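Local coordinates for protein myosin-I heavy chain (Dictyostelium discoideum, PDB 5EJY) that moves along actin as an ATP-driven motor in early phagocytosis and adhesion, this piece being a MyTH4-FERM module of its tail, at residues E104-L109 with F131-F136; F36-S41 with S115-D120; G244-E249 with K290-F295; K22-E27 with S46-S51. All coordinates share one frame; numbering follows the deposited sequence.

Contact 1 of 4, residues E104-L109 with F131-F136; sequences EIYCQL and FTCSTF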
loop_
_atom_site.group_PDB
_atom_site.type_symbol
_atom_site.label_atom_id
_atom_site.label_comp_id
_atom_site.label_asym_id
_atom_site.label_seq_id
_atom_site.Cartn_x
_atom_site.Cartn_y
_atom_site.Cartn_z
ATOM N N GLU A 104 -4.109 27.269 9.003
ATOM C CA GLU A 104 -3.390 28.330 8.306
ATOM C C GLU A 104 -3.384 28.115 6.794
ATOM O O GLU A 104 -3.781 29.001 6.027
ATOM C CB GLU A 104 -1.949 28.425 8.820
ATOM C CG GLU A 104 -1.086 29.422 8.059
ATOM C CD GLU A 104 -1.326 30.859 8.490
ATOM O OE1 GLU A 104 -1.642 31.080 9.680
ATOM O OE2 GLU A 104 -1.205 31.762 7.630
ATOM N N ILE A 105 -2.921 26.939 6.369
ATOM C CA ILE A 105 -2.880 26.587 4.958
ATOM C C ILE A 105 -4.254 26.686 4.311
ATOM O O ILE A 105 -4.403 27.296 3.244
ATOM C CB ILE A 105 -2.279 25.169 4.737
ATOM C CG1 ILE A 105 -0.811 25.136 5.190
ATOM C CG2 ILE A 105 -2.421 24.731 3.272
ATOM C CD1 ILE A 105 -0.324 23.733 5.585
ATOM N N TYR A 106 -5.272 26.107 4.936
ATOM C CA TYR A 106 -6.593 26.155 4.320
ATOM C C TYR A 106 -7.117 27.591 4.199
ATOM O O TYR A 106 -7.744 27.934 3.213
ATOM C CB TYR A 106 -7.592 25.300 5.093
ATOM C CG TYR A 106 -7.603 23.841 4.687
ATOM C CD1 TYR A 106 -8.314 23.418 3.574
ATOM C CD2 TYR A 106 -6.889 22.888 5.414
ATOM C CE1 TYR A 106 -8.336 22.081 3.196
ATOM C CE2 TYR A 106 -6.909 21.538 5.044
ATOM C CZ TYR A 106 -7.637 21.148 3.938
ATOM O OH TYR A 106 -7.674 19.824 3.558
ATOM N N CYS A 107 -6.848 28.422 5.201
ATOM C CA CYS A 107 -7.308 29.812 5.175
ATOM C C CYS A 107 -6.636 30.580 4.057
ATOM O O CYS A 107 -7.259 31.436 3.432
ATOM C CB CYS A 107 -7.051 30.517 6.511
ATOM S SG CYS A 107 -8.157 30.039 7.815
ATOM N N GLN A 108 -5.356 30.300 3.820
ATOM C CA GLN A 108 -4.652 30.935 2.708
ATOM C C GLN A 108 -5.264 30.559 1.365
ATOM O O GLN A 108 -5.322 31.388 0.451
ATOM C CB GLN A 108 -3.166 30.580 2.709
ATOM C CG GLN A 108 -2.396 31.134 3.899
ATOM C CD GLN A 108 -0.901 30.853 3.807
ATOM O OE1 GLN A 108 -0.373 30.563 2.730
ATOM N NE2 GLN A 108 -0.214 30.944 4.937
ATOM N N LEU A 109 -5.711 29.312 1.236
ATOM C CA LEU A 109 -6.305 28.860 -0.031
ATOM C C LEU A 109 -7.726 29.402 -0.225
ATOM O O LEU A 109 -8.131 29.742 -1.343
ATOM C CB LEU A 109 -6.296 27.328 -0.124
ATOM C CG LEU A 109 -4.899 26.720 0.033
ATOM C CD1 LEU A 109 -4.942 25.188 0.046
ATOM C CD2 LEU A 109 -3.955 27.237 -1.059
ATOM N N PHE A 131 -5.107 19.274 -3.762
ATOM C CA PHE A 131 -3.895 18.603 -3.255
ATOM C C PHE A 131 -3.972 18.521 -1.736
ATOM O O PHE A 131 -3.612 17.510 -1.136
ATOM C CB PHE A 131 -2.616 19.386 -3.584
ATOM C CG PHE A 131 -2.346 19.561 -5.060
ATOM C CD1 PHE A 131 -2.669 18.569 -5.972
ATOM C CD2 PHE A 131 -1.734 20.720 -5.520
ATOM C CE1 PHE A 131 -2.405 18.732 -7.322
ATOM C CE2 PHE A 131 -1.476 20.901 -6.881
ATOM C CZ PHE A 131 -1.817 19.908 -7.783
ATOM N N THR A 132 -4.419 19.607 -1.113
ATOM C CA THR A 132 -4.407 19.704 0.341
ATOM C C THR A 132 -5.454 18.777 0.933
ATOM O O THR A 132 -5.168 18.044 1.873
ATOM C CB THR A 132 -4.633 21.174 0.815
ATOM O OG1 THR A 132 -3.645 22.008 0.206
ATOM C CG2 THR A 132 -4.502 21.289 2.344
ATOM N N CYS A 133 -6.663 18.806 0.374
ATOM C CA CYS A 133 -7.725 17.905 0.809
ATOM C C CYS A 133 -7.320 16.427 0.696
ATOM O O CYS A 133 -7.802 15.589 1.467
ATOM C CB CYS A 133 -8.990 18.140 -0.016
ATOM S SG CYS A 133 -9.828 19.704 0.395
ATOM N N SER A 134 -6.472 16.125 -0.287
ATOM C CA SER A 134 -5.997 14.758 -0.529
ATOM C C SER A 134 -4.893 14.331 0.440
ATOM O O SER A 134 -4.435 13.183 0.390
ATOM C CB SER A 134 -5.482 14.635 -1.968
ATOM O OG SER A 134 -6.496 15.003 -2.909
ATOM N N THR A 135 -4.463 15.253 1.300
ATOM C CA THR A 135 -3.334 15.010 2.204
ATOM C C THR A 135 -3.703 15.059 3.698
ATOM O O THR A 135 -3.303 14.184 4.470
ATOM C CB THR A 135 -2.144 15.971 1.905
ATOM O OG1 THR A 135 -1.897 16.007 0.489
ATOM C CG2 THR A 135 -0.851 15.498 2.649
ATOM N N PHE A 136 -4.442 16.089 4.110
ATOM C CA PHE A 136 -4.902 16.210 5.496
ATOM C C PHE A 136 -6.111 17.148 5.539
ATOM O O PHE A 136 -6.255 18.026 4.680
ATOM C CB PHE A 136 -3.795 16.769 6.424
ATOM C CG PHE A 136 -3.179 18.036 5.917
ATOM C CD1 PHE A 136 -3.823 19.259 6.091
ATOM C CD2 PHE A 136 -1.983 18.004 5.211
ATOM C CE1 PHE A 136 -3.279 20.429 5.583
ATOM C CE2 PHE A 136 -1.425 19.171 4.704
ATOM C CZ PHE A 136 -2.081 20.388 4.889
#
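In the helical bundle of the MyTH4 domain, Tyr106 on helix 102-112 reaches across to the C-terminal end of helix 119-133 and the turn that leaves it. Tyr106 OH donates a hydrogen bond of 2.6 Å to Phe136 O, approaching in the plane of that carbonyl. Tyrosine suits this buried place because its ring packs among apolar groups while its hydroxyl satisfies a backbone carbonyl beyond the helix end. Over one face of the Tyr106 ring lies the methyl of Thr132, a CH-pi contact with CG2 3.9 Å from the ring centroid and displaced toward the hydroxyl end. Thr132 holds CG2 anti to its backbone N (chi1 -56° for OG1), which turns the methyl to the ring and lets OG1 bond to Leu128 O within its own helix. Thr132 OG1 is also 3.4 Å from Leu109 CD1. Cys133 SG sits in plane at the ring edge, 4.0 Å from Tyr106 CE1, a sulfur-aromatic contact. The Phe136 ring meets two residues of helix 102-112, with CE1 3.8 Å from Tyr106 CE2 and CZ 3.8 Å from Ile105 CD1. Thr132 O accepts from both Thr135 N and Phe136 N, which shapes the turn carrying Phe136. Around the two helices, Ile105 rests on Ile91 and Thr132 on Leu92 of helix 81-97, Phe131 packs against helix 189-196, and Phe146 meets the Tyr106 ring edge-to-face.

Contact 2 of 4, residues F36-S41 with S115-D120; sequences FSYQKS and SNPIQD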
loop_
_atom_site.group_PDB
_atom_site.type_symbol
_atom_site.label_atom_id
_atom_site.label_comp_id
_atom_site.label_asym_id
_atom_site.label_seq_id
_atom_site.Cartn_x
_atom_site.Cartn_y
_atom_site.Cartn_z
ATOM N N PHE A 36 -8.656 39.582 3.616
ATOM C CA PHE A 36 -9.580 38.451 3.581
ATOM C C PHE A 36 -9.810 37.853 2.189
ATOM O O PHE A 36 -10.455 36.817 2.048
ATOM C CB PHE A 36 -10.909 38.830 4.231
ATOM C CG PHE A 36 -10.777 39.278 5.662
ATOM C CD1 PHE A 36 -10.935 40.612 6.003
ATOM C CD2 PHE A 36 -10.491 38.365 6.668
ATOM C CE1 PHE A 36 -10.820 41.025 7.324
ATOM C CE2 PHE A 36 -10.372 38.769 7.985
ATOM C CZ PHE A 36 -10.531 40.102 8.316
ATOM N N SER A 37 -9.268 38.486 1.162
ATOM C CA SER A 37 -9.476 37.998 -0.190
ATOM C C SER A 37 -8.179 38.002 -0.970
ATOM O O SER A 37 -7.137 38.404 -0.452
ATOM C CB SER A 37 -10.523 38.862 -0.910
ATOM O OG SER A 37 -10.003 40.150 -1.168
ATOM N N TYR A 38 -8.255 37.573 -2.226
ATOM C CA TYR A 38 -7.075 37.400 -3.070
ATOM C C TYR A 38 -6.120 38.591 -3.044
ATOM O O TYR A 38 -6.549 39.746 -3.115
ATOM C CB TYR A 38 -7.488 37.122 -4.527
ATOM C CG TYR A 38 -6.323 37.249 -5.488
ATOM C CD1 TYR A 38 -5.457 36.189 -5.693
ATOM C CD2 TYR A 38 -6.065 38.442 -6.157
ATOM C CE1 TYR A 38 -4.375 36.295 -6.542
ATOM C CE2 TYR A 38 -4.987 38.557 -7.019
ATOM C CZ TYR A 38 -4.146 37.479 -7.208
ATOM O OH TYR A 38 -3.065 37.566 -8.061
ATOM N N GLN A 39 -4.823 38.308 -2.965
ATOM C CA GLN A 39 -3.823 39.346 -3.188
ATOM C C GLN A 39 -2.599 38.811 -3.916
ATOM O O GLN A 39 -2.250 37.637 -3.797
ATOM C CB GLN A 39 -3.419 40.015 -1.884
ATOM C CG GLN A 39 -2.427 39.215 -1.051
ATOM C CD GLN A 39 -2.254 39.811 0.319
ATOM O OE1 GLN A 39 -3.193 39.845 1.107
ATOM N NE2 GLN A 39 -1.058 40.300 0.608
ATOM N N LYS A 40 -1.946 39.685 -4.673
ATOM C CA LYS A 40 -0.798 39.279 -5.472
ATOM C C LYS A 40 0.505 39.408 -4.684
ATOM O O LYS A 40 1.504 38.764 -5.001
ATOM C CB LYS A 40 -0.732 40.098 -6.765
ATOM C CG LYS A 40 -0.359 41.557 -6.560
ATOM C CD LYS A 40 -0.976 42.444 -7.645
ATOM C CE LYS A 40 -0.638 41.951 -9.049
ATOM N N SER A 41 0.483 40.236 -3.649
ATOM C CA SER A 41 1.673 40.479 -2.844
ATOM C C SER A 41 1.779 39.509 -1.657
ATOM O O SER A 41 0.782 38.944 -1.215
ATOM C CB SER A 41 1.654 41.914 -2.334
ATOM O OG SER A 41 0.538 42.121 -1.488
ATOM N N SER A 115 -12.668 36.301 -4.601
ATOM C CA SER A 115 -12.558 37.479 -5.461
ATOM C C SER A 115 -11.287 37.461 -6.269
ATOM O O SER A 115 -10.608 38.477 -6.381
ATOM C CB SER A 115 -12.607 38.760 -4.640
ATOM O OG SER A 115 -13.894 38.923 -4.084
ATOM N N ASN A 116 -10.960 36.295 -6.818
ATOM C CA ASN A 116 -9.764 36.129 -7.626
ATOM C C ASN A 116 -10.101 36.541 -9.053
ATOM O O ASN A 116 -10.923 35.905 -9.708
ATOM C CB ASN A 116 -9.290 34.667 -7.564
ATOM C CG ASN A 116 -7.925 34.452 -8.206
ATOM O OD1 ASN A 116 -7.575 35.123 -9.180
ATOM N ND2 ASN A 116 -7.148 33.492 -7.668
ATOM N N PRO A 117 -9.453 37.599 -9.551
ATOM C CA PRO A 117 -9.872 38.215 -10.819
ATOM C C PRO A 117 -9.561 37.389 -12.076
ATOM O O PRO A 117 -10.323 37.465 -13.041
ATOM C CB PRO A 117 -9.079 39.522 -10.838
ATOM C CG PRO A 117 -7.818 39.194 -10.095
ATOM C CD PRO A 117 -8.230 38.219 -9.008
ATOM N N ILE A 118 -8.470 36.623 -12.069
ATOM C CA ILE A 118 -8.040 35.878 -13.255
ATOM C C ILE A 118 -8.361 34.387 -13.170
ATOM O O ILE A 118 -7.928 33.694 -12.240
ATOM C CB ILE A 118 -6.530 36.048 -13.519
ATOM C CG1 ILE A 118 -6.187 37.517 -13.780
ATOM C CG2 ILE A 118 -6.103 35.208 -14.703
ATOM C CD1 ILE A 118 -5.522 38.207 -12.615
ATOM N N GLN A 119 -9.106 33.897 -14.156
ATOM C CA GLN A 119 -9.595 32.517 -14.162
ATOM C C GLN A 119 -8.509 31.448 -13.993
ATOM O O GLN A 119 -8.692 30.505 -13.224
ATOM C CB GLN A 119 -10.427 32.241 -15.416
ATOM C CG GLN A 119 -11.757 32.992 -15.439
ATOM C CD GLN A 119 -12.650 32.612 -14.271
ATOM O OE1 GLN A 119 -12.706 31.450 -13.877
ATOM N NE2 GLN A 119 -13.346 33.589 -13.711
ATOM N N ASP A 120 -7.397 31.590 -14.713
ATOM C CA ASP A 120 -6.300 30.621 -14.634
ATOM C C ASP A 120 -5.691 30.545 -13.235
ATOM O O ASP A 120 -5.230 29.491 -12.814
ATOM C CB ASP A 120 -5.193 30.933 -15.644
ATOM C CG ASP A 120 -5.543 30.498 -17.060
ATOM O OD1 ASP A 120 -6.522 29.740 -17.239
ATOM O OD2 ASP A 120 -4.824 30.911 -17.997
#
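Tyr38 lays one face of its ring against the side-chain amide of Asn116, the two planes stacked and 25° apart. The amide sits off-centre: Asn116 ND2 is 3.7 Å from Tyr38 CD1, and OD1 lies over the same face toward the rim. Tyr38 CG is anti to its backbone N (chi1 167°), an arrangement that carries the ring across the 115-120 segment. Farther along that segment, Pro117 runs at about a right angle to the Tyr38 side chain and brings its CD to 3.6 Å from Tyr38 CD2. Asparagine fits here because a flat amide can cover a ring while its ends bond to the backbone, ND2 donating to Gln112 O. Asn116 OD1 accepts a weak 3.4 Å bond from Ile118 N, the N-cap residue of helix 119-133. Nearer the start of the segment the approach is looser, with Ser37 CB 4.3 Å from Ser115 CB. This surface contact ties the loop between helices 16-23 and 53-70 to the connection joining helices 102-112 and 119-133. Tyr38 also bonds through its backbone to Thr114 and reaches Leu121 of helix 119-133 and Met70 of helix 53-70, while Lys111 of helix 102-112 binds Ser37 O and Gln39 OE1.

Contact 3 of 4, residues G244-E249 with K290-F295; sequences GFTIIE and KKKLFF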
loop_
_atom_site.group_PDB
_atom_site.type_symbol
_atom_site.label_atom_id
_atom_site.label_comp_id
_atom_site.label_asym_id
_atom_site.label_seq_id
_atom_site.Cartn_x
_atom_site.Cartn_y
_atom_site.Cartn_z
ATOM N N GLY A 244 -8.414 -14.357 2.026
ATOM C CA GLY A 244 -7.106 -14.254 2.666
ATOM C C GLY A 244 -6.002 -13.606 1.851
ATOM O O GLY A 244 -4.843 -13.593 2.273
ATOM N N PHE A 245 -6.348 -13.058 0.689
ATOM C CA PHE A 245 -5.367 -12.366 -0.152
ATOM C C PHE A 245 -5.188 -10.913 0.285
ATOM O O PHE A 245 -6.114 -10.302 0.805
ATOM C CB PHE A 245 -5.808 -12.375 -1.627
ATOM C CG PHE A 245 -5.513 -13.667 -2.362
ATOM C CD1 PHE A 245 -6.158 -14.843 -2.012
ATOM C CD2 PHE A 245 -4.610 -13.687 -3.419
ATOM C CE1 PHE A 245 -5.924 -16.014 -2.709
ATOM C CE2 PHE A 245 -4.354 -14.863 -4.120
ATOM C CZ PHE A 245 -5.017 -16.028 -3.766
ATOM N N THR A 246 -3.991 -10.367 0.080
ATOM C CA THR A 246 -3.747 -8.942 0.312
ATOM C C THR A 246 -2.767 -8.476 -0.740
ATOM O O THR A 246 -2.221 -9.283 -1.488
ATOM C CB THR A 246 -3.122 -8.627 1.708
ATOM O OG1 THR A 246 -1.752 -9.079 1.757
ATOM C CG2 THR A 246 -3.928 -9.283 2.834
ATOM N N ILE A 247 -2.523 -7.175 -0.771
ATOM C CA ILE A 247 -1.538 -6.617 -1.671
ATOM C C ILE A 247 -0.331 -6.262 -0.823
ATOM O O ILE A 247 -0.475 -5.613 0.212
ATOM C CB ILE A 247 -2.081 -5.350 -2.369
ATOM C CG1 ILE A 247 -3.268 -5.721 -3.279
ATOM C CG2 ILE A 247 -0.974 -4.685 -3.193
ATOM C CD1 ILE A 247 -4.044 -4.520 -3.814
ATOM N N ILE A 248 0.850 -6.702 -1.252
ATOM C CA ILE A 248 2.086 -6.385 -0.548
ATOM C C ILE A 248 2.984 -5.500 -1.404
ATOM O O ILE A 248 2.741 -5.331 -2.607
ATOM C CB ILE A 248 2.857 -7.676 -0.103
ATOM C CG1 ILE A 248 3.190 -8.560 -1.307
ATOM C CG2 ILE A 248 2.053 -8.441 0.933
ATOM C CD1 ILE A 248 4.549 -8.301 -1.903
ATOM N N GLU A 249 4.002 -4.910 -0.781
ATOM C CA GLU A 249 4.982 -4.136 -1.524
ATOM C C GLU A 249 6.248 -4.957 -1.723
ATOM O O GLU A 249 6.658 -5.723 -0.849
ATOM C CB GLU A 249 5.297 -2.801 -0.833
ATOM C CG GLU A 249 5.690 -2.921 0.596
ATOM C CD GLU A 249 5.989 -1.572 1.245
ATOM O OE1 GLU A 249 7.156 -1.344 1.590
ATOM O OE2 GLU A 249 5.063 -0.750 1.413
ATOM N N LYS A 290 -0.994 -11.455 -3.256
ATOM C CA LYS A 290 -0.598 -12.782 -2.776
ATOM C C LYS A 290 -1.552 -13.280 -1.714
ATOM O O LYS A 290 -2.232 -12.486 -1.074
ATOM C CB LYS A 290 0.775 -12.717 -2.073
ATOM C CG LYS A 290 1.964 -12.393 -2.929
ATOM C CD LYS A 290 3.217 -12.589 -2.071
ATOM C CE LYS A 290 3.015 -13.778 -1.115
ATOM N NZ LYS A 290 4.164 -14.057 -0.183
ATOM N N LYS A 291 -1.510 -14.584 -1.438
ATOM C CA LYS A 291 -2.350 -15.130 -0.381
ATOM C C LYS A 291 -1.631 -15.059 0.950
ATOM O O LYS A 291 -0.561 -15.653 1.117
ATOM C CB LYS A 291 -2.769 -16.573 -0.664
ATOM C CG LYS A 291 -3.799 -17.075 0.341
ATOM C CD LYS A 291 -4.430 -18.393 -0.096
ATOM C CE LYS A 291 -5.480 -18.836 0.903
ATOM N NZ LYS A 291 -6.292 -19.975 0.391
ATOM N N LYS A 292 -2.231 -14.340 1.892
ATOM C CA LYS A 292 -1.604 -14.107 3.193
ATOM C C LYS A 292 -2.136 -15.065 4.255
ATOM O O LYS A 292 -1.377 -15.606 5.077
ATOM C CB LYS A 292 -1.877 -12.665 3.646
ATOM C CG LYS A 292 -1.276 -12.296 5.023
ATOM C CD LYS A 292 -1.536 -10.812 5.327
ATOM C CE LYS A 292 -1.013 -10.406 6.709
ATOM N NZ LYS A 292 -1.339 -8.960 6.937
ATOM N N LEU A 293 -3.452 -15.249 4.254
ATOM C CA LEU A 293 -4.128 -15.952 5.347
ATOM C C LEU A 293 -4.803 -17.216 4.838
ATOM O O LEU A 293 -5.424 -17.212 3.773
ATOM C CB LEU A 293 -5.158 -15.026 5.999
ATOM C CG LEU A 293 -4.555 -13.824 6.734
ATOM C CD1 LEU A 293 -5.552 -12.690 6.860
ATOM C CD2 LEU A 293 -4.047 -14.258 8.105
ATOM N N PHE A 294 -4.668 -18.303 5.591
ATOM C CA PHE A 294 -5.223 -19.582 5.173
ATOM C C PHE A 294 -6.320 -20.052 6.116
ATOM O O PHE A 294 -6.059 -20.750 7.091
ATOM C CB PHE A 294 -4.106 -20.615 5.044
ATOM C CG PHE A 294 -3.112 -20.266 3.978
ATOM C CD1 PHE A 294 -2.111 -19.341 4.224
ATOM C CD2 PHE A 294 -3.210 -20.823 2.718
ATOM C CE1 PHE A 294 -1.209 -19.004 3.239
ATOM C CE2 PHE A 294 -2.315 -20.492 1.725
ATOM C CZ PHE A 294 -1.316 -19.591 1.977
ATOM N N PHE A 295 -7.552 -19.661 5.811
ATOM C CA PHE A 295 -8.697 -19.967 6.662
ATOM C C PHE A 295 -9.445 -21.195 6.148
ATOM O O PHE A 295 -9.595 -21.391 4.937
ATOM C CB PHE A 295 -9.645 -18.772 6.725
ATOM C CG PHE A 295 -9.061 -17.562 7.405
ATOM C CD1 PHE A 295 -8.116 -17.699 8.408
ATOM C CD2 PHE A 295 -9.473 -16.285 7.051
ATOM C CE1 PHE A 295 -7.587 -16.582 9.040
ATOM C CE2 PHE A 295 -8.946 -15.170 7.683
ATOM C CZ PHE A 295 -8.005 -15.322 8.678
HETATM O O HOH W 1 -0.470 -11.158 0.904
#
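Gly244 O receives two backbone N-H groups from the opposing segment, Lys292 N at 2.7 Å and Leu293 N at 2.9 Å, which share this one acceptor. Glycine suits the spot: its phi is positive (81°) as the chain leaves helix 240-243, and Gly244 CA approaches Leu293 O to 3.6 Å in a CA-H...O contact where a side chain would collide. Two residues on, Thr246 and Lys290 form an antiparallel hydrogen-bonded pair, with Thr246 N to Lys290 O at 3.0 Å and Lys290 N to Thr246 O at 3.1 Å. Lys290 O has a second donor, a water at 3.0 Å that also bonds to Thr246 OG1 at 2.6 Å. The Thr246-Lys290 pair joins two neighbouring strands of the ubiquitin-like lobe of the FERM domain, 245-251 and 285-291, the latter central in its mixed sheet, and the Gly244 bonds carry the pairing past their ends. Between the bonded groups, Phe245 and Lys291 make a non-hydrogen-bonded pair, and Lys291 CB lies over the Phe245 ring face, 3.9 Å from the centroid. With CG anti to its backbone N (chi1 -172°), Lys291 carries CG and CD past Phe245 CE1 before its end leads away. An alanine at Phe245 would probably leave the Lys291 chain freer to turn and open a gap beside Phe289 and Met236. Lys291 N donates to Gln317 OE1. Two of the ammonium groups form salt bridges, Lys290 NZ with Glu255 OE1 and Lys292 NZ with Asp257 OD1; Lys292 NZ also bonds to Ser489 OG, while its methylenes pack on Thr246 CG2.

Contact 4 of 4, residues K22-E27 with S46-S51; sequences KNFNIE and SLLVHS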
loop_
_atom_site.group_PDB
_atom_site.type_symbol
_atom_site.label_atom_id
_atom_site.label_comp_id
_atom_site.label_asym_id
_atom_site.label_seq_id
_atom_site.Cartn_x
_atom_site.Cartn_y
_atom_site.Cartn_z
ATOM N N LYS A 22 -12.944 36.363 13.668
ATOM C CA LYS A 22 -12.612 35.921 15.018
ATOM C C LYS A 22 -11.187 35.394 15.151
ATOM O O LYS A 22 -10.581 35.497 16.225
ATOM C CB LYS A 22 -13.603 34.859 15.496
ATOM C CG LYS A 22 -13.309 34.335 16.893
ATOM C CD LYS A 22 -14.421 33.428 17.386
ATOM N N ASN A 23 -10.641 34.848 14.068
ATOM C CA ASN A 23 -9.363 34.137 14.153
ATOM C C ASN A 23 -8.167 34.745 13.417
ATOM O O ASN A 23 -7.021 34.435 13.741
ATOM C CB ASN A 23 -9.540 32.674 13.739
ATOM C CG ASN A 23 -10.414 31.904 14.701
ATOM O OD1 ASN A 23 -10.000 31.599 15.818
ATOM N ND2 ASN A 23 -11.627 31.585 14.279
ATOM N N PHE A 24 -8.409 35.603 12.435
ATOM C CA PHE A 24 -7.290 36.175 11.692
ATOM C C PHE A 24 -6.400 37.056 12.568
ATOM O O PHE A 24 -6.836 37.620 13.576
ATOM C CB PHE A 24 -7.756 36.953 10.458
ATOM C CG PHE A 24 -7.862 36.116 9.190
ATOM C CD1 PHE A 24 -8.291 34.798 9.233
ATOM C CD2 PHE A 24 -7.551 36.669 7.960
ATOM C CE1 PHE A 24 -8.395 34.036 8.059
ATOM C CE2 PHE A 24 -7.660 35.926 6.777
ATOM C CZ PHE A 24 -8.087 34.602 6.830
ATOM N N ASN A 25 -5.147 37.161 12.138
ATOM C CA ASN A 25 -4.069 37.854 12.829
ATOM C C ASN A 25 -4.097 39.311 12.373
ATOM O O ASN A 25 -3.110 39.843 11.865
ATOM C CB ASN A 25 -2.768 37.169 12.396
ATOM C CG ASN A 25 -1.556 37.603 13.191
ATOM O OD1 ASN A 25 -1.660 38.065 14.327
ATOM N ND2 ASN A 25 -0.381 37.432 12.587
ATOM N N ILE A 26 -5.252 39.950 12.542
ATOM C CA ILE A 26 -5.554 41.206 11.845
ATOM C C ILE A 26 -4.558 42.347 12.066
ATOM O O ILE A 26 -4.090 42.962 11.111
ATOM C CB ILE A 26 -6.990 41.683 12.150
ATOM C CG1 ILE A 26 -7.996 40.732 11.499
ATOM C CG2 ILE A 26 -7.205 43.098 11.630
ATOM C CD1 ILE A 26 -9.191 40.412 12.377
ATOM N N GLU A 27 -4.242 42.629 13.321
ATOM C CA GLU A 27 -3.311 43.710 13.634
ATOM C C GLU A 27 -1.991 43.560 12.876
ATOM O O GLU A 27 -1.551 44.490 12.196
ATOM C CB GLU A 27 -3.052 43.781 15.144
ATOM N N SER A 46 1.575 35.712 9.376
ATOM C CA SER A 46 0.689 34.568 9.184
ATOM C C SER A 46 -0.761 35.056 9.180
ATOM O O SER A 46 -1.061 36.090 9.776
ATOM C CB SER A 46 0.900 33.540 10.302
ATOM O OG SER A 46 0.673 34.100 11.584
ATOM N N LEU A 47 -1.656 34.323 8.518
ATOM C CA LEU A 47 -3.089 34.640 8.579
ATOM C C LEU A 47 -3.694 34.386 9.948
ATOM O O LEU A 47 -4.531 35.159 10.414
ATOM C CB LEU A 47 -3.901 33.863 7.524
ATOM C CG LEU A 47 -3.728 34.186 6.041
ATOM C CD1 LEU A 47 -4.800 33.457 5.201
ATOM C CD2 LEU A 47 -3.785 35.700 5.765
ATOM N N LEU A 48 -3.294 33.287 10.586
ATOM C CA LEU A 48 -3.804 32.962 11.904
ATOM C C LEU A 48 -2.735 33.263 12.952
ATOM O O LEU A 48 -1.604 33.609 12.621
ATOM C CB LEU A 48 -4.250 31.497 11.969
ATOM C CG LEU A 48 -5.296 31.105 10.923
ATOM C CD1 LEU A 48 -5.632 29.619 11.003
ATOM C CD2 LEU A 48 -6.577 31.959 11.100
ATOM N N VAL A 49 -3.097 33.152 14.217
ATOM C CA VAL A 49 -2.156 33.491 15.277
ATOM C C VAL A 49 -1.421 32.245 15.748
ATOM O O VAL A 49 -2.040 31.290 16.209
ATOM C CB VAL A 49 -2.866 34.144 16.472
ATOM C CG1 VAL A 49 -1.876 34.408 17.606
ATOM C CG2 VAL A 49 -3.580 35.445 16.030
ATOM N N HIS A 50 -0.097 32.260 15.630
ATOM C CA HIS A 50 0.719 31.166 16.143
ATOM C C HIS A 50 1.620 31.678 17.276
ATOM O O HIS A 50 2.342 32.652 17.108
ATOM C CB HIS A 50 1.548 30.538 15.009
ATOM C CG HIS A 50 0.731 30.156 13.806
ATOM N ND1 HIS A 50 0.073 28.947 13.704
ATOM C CD2 HIS A 50 0.451 30.832 12.666
ATOM C CE1 HIS A 50 -0.576 28.894 12.552
ATOM N NE2 HIS A 50 -0.357 30.023 11.900
ATOM N N SER A 51 1.570 31.027 18.431
ATOM C CA SER A 51 2.439 31.410 19.543
ATOM C C SER A 51 3.884 30.994 19.262
ATOM O O SER A 51 4.828 31.536 19.839
ATOM C CB SER A 51 1.959 30.768 20.845
ATOM O OG SER A 51 2.030 29.354 20.772
HETATM O O HOH W 2 -6.002 32.559 15.252
#
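Asn25 grips the 46-51 segment through two donors. Asn25 N bonds to Leu47 O at 2.7 Å, and Asn25 ND2 bonds to Ser46 O at 3.2 Å, the acceptor lying almost in the amide plane. Asparagine suits the place because its amide can offer an N-H in plane to a backbone carbonyl. With CG anti to the backbone N (chi1 -170°), the amide reaches between Ser46 O and Val49 CG2, which lies 3.7 Å from Asn25 OD1. The Phe24 ring lies alongside Leu47, both side chains pointing the same way. Leu47 CB sits over one ring face, and Leu47 CD1 is 3.8 Å from Phe24 CZ. Leu48 meets the ring obliquely, its CD2 3.8 Å from Phe24 CD1. An aromatic fills the space beside these two leucines and Phe36; an alanine in place of Phe24 would probably leave a gap there and the Phe36 ring without its aromatic neighbour. Beyond these, Asn25 is the centre of an inverse gamma turn, closed by a weak bond from Ile26 N to Phe24 O. Ser46 OG donates to Leu48 O, and a water bridges the two segments, donating to Asn23 O at 2.6 Å and accepting from Val49 N at 3.1 Å. Farther out, Glu104 of helix 102-112 fixes the loop: one carboxylate oxygen takes Leu47 N, the other Leu48 N and His50 NE2, a setting that would favour its charged form. The contact joins the end of helix 16-23 to the loop before helix 53-70, with Leu47 on Cys107 of helix 102-112 and Ser46 on Ala59 of helix 53-70.

In the fold
Contacts 1, 2 and 4 gather on one side of the chain's centre in the MyTH4 region, whereas contact 3 lies in the FERM part, its centre 35 Å from that of contact 1 and 50 Å from those of contacts 2 and 4. Contacts 1 and 4 touch directly, with Gln108 N 3.5 Å from Leu47 CD1, and one helix serves both. Contacts 2 and 4 meet through rings, with Phe36 CE2 3.5 Å from Phe24 CD2, and their segments alternate along the chain. Contacts 1 and 2 draw on opposite ends of helix 119-133; their nearest atoms are about 6 Å apart and their centres 17 Å. Contact 3 follows all three in sequence.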